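Local coordinates for uncharacterized protein (PDB 3KNY) that is of unknown function, a two-domain protein from the gut bacterium Bacteroides thetaiotaomicron that is probably made as a lipoprotein, at residues F18-P26 against N128-S136. Numbering follows the deposited sequence.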
loop_
_atom_site.group_PDB
_atom_site.type_symbol
_atom_site.label_atom_id
_atom_site.label_comp_id
_atom_site.label_asym_id
_atom_site.label_seq_id
_atom_site.Cartn_x
_atom_site.Cartn_y
_atom_site.Cartn_z
ATOM N N PHE A 18 1.565 -15.577 -2.976
ATOM C CA PHE A 18 0.769 -14.956 -1.911
ATOM C C PHE A 18 1.626 -14.562 -0.690
ATOM O O PHE A 18 1.373 -13.555 -0.019
ATOM C CB PHE A 18 -0.330 -15.948 -1.453
ATOM C CG PHE A 18 -1.527 -16.064 -2.413
ATOM C CD1 PHE A 18 -1.379 -16.561 -3.721
ATOM C CD2 PHE A 18 -2.812 -15.700 -1.989
ATOM C CE1 PHE A 18 -2.486 -16.664 -4.590
ATOM C CE2 PHE A 18 -3.916 -15.806 -2.854
ATOM C CZ PHE A 18 -3.751 -16.288 -4.153
ATOM N N GLU A 19 2.664 -15.350 -0.425
ATOM C CA GLU A 19 3.443 -15.216 0.802
ATOM C C GLU A 19 4.355 -13.957 0.865
ATOM O O GLU A 19 4.743 -13.531 1.958
ATOM C CB GLU A 19 4.247 -16.515 1.029
ATOM C CG GLU A 19 3.458 -17.827 0.772
ATOM N N GLU A 20 4.667 -13.339 -0.274
ATOM C CA GLU A 20 5.670 -12.244 -0.302
ATOM C C GLU A 20 5.309 -10.970 0.487
ATOM O O GLU A 20 6.172 -10.333 1.096
ATOM C CB GLU A 20 5.994 -11.827 -1.737
ATOM C CG GLU A 20 6.412 -12.953 -2.661
ATOM C CD GLU A 20 6.998 -12.429 -3.954
ATOM O OE1 GLU A 20 6.958 -11.199 -4.165
ATOM O OE2 GLU A 20 7.490 -13.246 -4.761
ATOM N N ASN A 21 4.058 -10.551 0.395
ATOM C CA ASN A 21 3.555 -9.446 1.192
ATOM C C ASN A 21 2.130 -9.891 1.470
ATOM O O ASN A 21 1.192 -9.515 0.773
ATOM C CB ASN A 21 3.670 -8.086 0.462
ATOM C CG ASN A 21 3.776 -6.893 1.443
ATOM O OD1 ASN A 21 3.885 -7.088 2.662
ATOM N ND2 ASN A 21 3.746 -5.663 0.908
ATOM N N PRO A 22 1.978 -10.757 2.480
ATOM C CA PRO A 22 0.744 -11.530 2.672
ATOM C C PRO A 22 -0.513 -10.710 2.950
ATOM O O PRO A 22 -1.606 -11.207 2.703
ATOM C CB PRO A 22 1.082 -12.442 3.860
ATOM C CG PRO A 22 2.115 -11.685 4.640
ATOM C CD PRO A 22 2.896 -10.871 3.633
ATOM N N GLU A 23 -0.367 -9.471 3.426
ATOM C CA GLU A 23 -1.532 -8.622 3.708
ATOM C C GLU A 23 -2.186 -8.052 2.432
ATOM O O GLU A 23 -3.245 -7.430 2.519
ATOM C CB GLU A 23 -1.172 -7.502 4.728
ATOM C CG GLU A 23 -0.319 -6.280 4.214
ATOM C CD GLU A 23 0.123 -5.284 5.350
ATOM O OE1 GLU A 23 0.801 -5.756 6.291
ATOM O OE2 GLU A 23 -0.184 -4.043 5.301
ATOM N N TYR A 24 -1.569 -8.291 1.271
ATOM C CA TYR A 24 -2.022 -7.774 -0.022
ATOM C C TYR A 24 -2.418 -8.874 -1.032
ATOM O O TYR A 24 -1.739 -9.895 -1.159
ATOM C CB TYR A 24 -0.904 -6.904 -0.650
ATOM C CG TYR A 24 -0.578 -5.653 0.153
ATOM C CD1 TYR A 24 -1.279 -4.459 -0.045
ATOM C CD2 TYR A 24 0.421 -5.661 1.109
ATOM C CE1 TYR A 24 -1.002 -3.327 0.703
ATOM C CE2 TYR A 24 0.713 -4.523 1.856
ATOM C CZ TYR A 24 -0.007 -3.370 1.658
ATOM O OH TYR A 24 0.286 -2.273 2.422
ATOM N N ALA A 25 -3.495 -8.634 -1.782
ATOM C CA ALA A 25 -3.985 -9.576 -2.799
ATOM C C ALA A 25 -3.140 -9.485 -4.074
ATOM O O ALA A 25 -2.963 -8.398 -4.614
ATOM C CB ALA A 25 -5.468 -9.297 -3.129
ATOM N N PRO A 26 -2.622 -10.623 -4.563
ATOM C CA PRO A 26 -1.894 -10.657 -5.841
ATOM C C PRO A 26 -2.752 -10.145 -6.975
ATOM O O PRO A 26 -3.973 -10.305 -6.922
ATOM C CB PRO A 26 -1.650 -12.150 -6.081
ATOM C CG PRO A 26 -1.841 -12.835 -4.762
ATOM C CD PRO A 26 -2.674 -11.939 -3.898
ATOM N N ASN A 128 -1.988 7.045 8.346
ATOM C CA ASN A 128 -2.165 5.805 7.622
ATOM C C ASN A 128 -0.770 5.292 7.342
ATOM O O ASN A 128 0.203 5.997 7.491
ATOM C CB ASN A 128 -2.978 6.003 6.327
ATOM C CG ASN A 128 -3.381 4.663 5.632
ATOM O OD1 ASN A 128 -3.347 4.557 4.400
ATOM N ND2 ASN A 128 -3.760 3.654 6.426
ATOM N N GLY A 129 -0.668 4.041 6.966
ATOM C CA GLY A 129 0.607 3.382 6.888
ATOM C C GLY A 129 0.542 2.317 5.846
ATOM O O GLY A 129 -0.475 2.091 5.240
ATOM N N CYS A 130 1.630 1.612 5.669
ATOM C CA CYS A 130 1.783 0.865 4.453
ATOM C C CYS A 130 3.005 -0.049 4.494
ATOM O O CYS A 130 4.091 0.409 4.794
ATOM C CB CYS A 130 2.007 1.936 3.427
ATOM S SG CYS A 130 1.963 1.248 2.006
ATOM N N THR A 131 2.861 -1.333 4.215
ATOM C CA THR A 131 4.025 -2.205 4.282
ATOM C C THR A 131 4.572 -2.300 2.899
ATOM O O THR A 131 3.927 -2.864 2.029
ATOM C CB THR A 131 3.697 -3.579 4.814
ATOM O OG1 THR A 131 3.265 -3.431 6.163
ATOM C CG2 THR A 131 4.922 -4.478 4.774
ATOM N N LEU A 132 5.762 -1.746 2.700
ATOM C CA LEU A 132 6.349 -1.668 1.372
ATOM C C LEU A 132 7.045 -2.947 1.000
ATOM O O LEU A 132 7.143 -3.253 -0.182
ATOM C CB LEU A 132 7.332 -0.516 1.263
ATOM C CG LEU A 132 6.728 0.882 1.288
ATOM C CD1 LEU A 132 7.863 1.905 1.215
ATOM C CD2 LEU A 132 5.725 1.049 0.134
ATOM N N TYR A 133 7.526 -3.691 1.993
ATOM C CA TYR A 133 8.318 -4.879 1.712
ATOM C C TYR A 133 8.427 -5.755 2.934
ATOM O O TYR A 133 8.460 -5.251 4.050
ATOM C CB TYR A 133 9.709 -4.487 1.204
ATOM C CG TYR A 133 10.693 -5.629 1.152
ATOM C CD1 TYR A 133 10.652 -6.549 0.141
ATOM C CD2 TYR A 133 11.653 -5.795 2.141
ATOM C CE1 TYR A 133 11.548 -7.609 0.094
ATOM C CE2 TYR A 133 12.552 -6.843 2.103
ATOM C CZ TYR A 133 12.488 -7.749 1.075
ATOM O OH TYR A 133 13.357 -8.798 1.029
ATOM N N THR A 134 8.450 -7.073 2.716
ATOM C CA THR A 134 8.617 -8.048 3.814
ATOM C C THR A 134 9.524 -9.147 3.359
ATOM O O THR A 134 9.226 -9.822 2.404
ATOM C CB THR A 134 7.297 -8.695 4.251
ATOM O OG1 THR A 134 6.366 -7.668 4.620
ATOM C CG2 THR A 134 7.545 -9.569 5.421
ATOM N N HIS A 135 10.655 -9.313 4.022
ATOM C CA HIS A 135 11.582 -10.358 3.632
ATOM C C HIS A 135 11.002 -11.690 4.117
ATOM O O HIS A 135 10.294 -11.738 5.138
ATOM C CB HIS A 135 12.978 -10.115 4.219
ATOM C CG HIS A 135 14.036 -10.995 3.631
ATOM N ND1 HIS A 135 14.189 -12.317 3.992
ATOM C CD2 HIS A 135 14.995 -10.744 2.711
ATOM C CE1 HIS A 135 15.181 -12.849 3.305
ATOM N NE2 HIS A 135 15.689 -11.916 2.518
ATOM N N SER A 136 11.308 -12.763 3.391
ATOM C CA SER A 136 10.806 -14.087 3.763
ATOM C C SER A 136 11.215 -14.427 5.159
ATOM O O SER A 136 10.449 -15.046 5.883
ATOM C CB SER A 136 11.284 -15.173 2.815
ATOM O OG SER A 136 12.691 -15.160 2.720
#
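Asn21 and Tyr24, first and last residues of one turn, both hydrogen-bond to the backbone of Thr131. Asn21 ND2 donates to Thr131 O at 3.0 Å; its N-H...O angle is 158° and the oxygen lies in the amide plane, although the donor sits 44° above the carbonyl plane. With CG anti to the backbone N, the amide reaches the strand and spans from Thr131 to Thr134: OD1 lies 3.2 Å from Thr134 OG1, whose proton may be given to it or to another acceptor within reach, and 3.5 Å from the methyl CG2 of Thr131. Tyr24 OH accepts from Thr131 N at 3.3 Å (N-H...O 154°), and its ring carbon CE2 comes within 3.6 Å of Thr131 O, approached obliquely. Both polar backbone atoms of this buried residue are therefore met by side chains, while Phe94 packs against Asn21 and Tyr24 and a weak bond joins Asn96 ND2 to Tyr24 OH. The looser side belongs to Glu23, exposed to solvent, whose OE1 receives a weak bond from Thr131 OG1 at 3.4 Å. Strand 124-134 is outermost, within this chain, in its three-stranded antiparallel sheet, and Leu132 and Tyr133 form a classic beta bulge opposite Ile141. Tyr24 N bonds to Asn21 O at 3.1 Å, closing a type I beta turn that docks through its side chains on this strand.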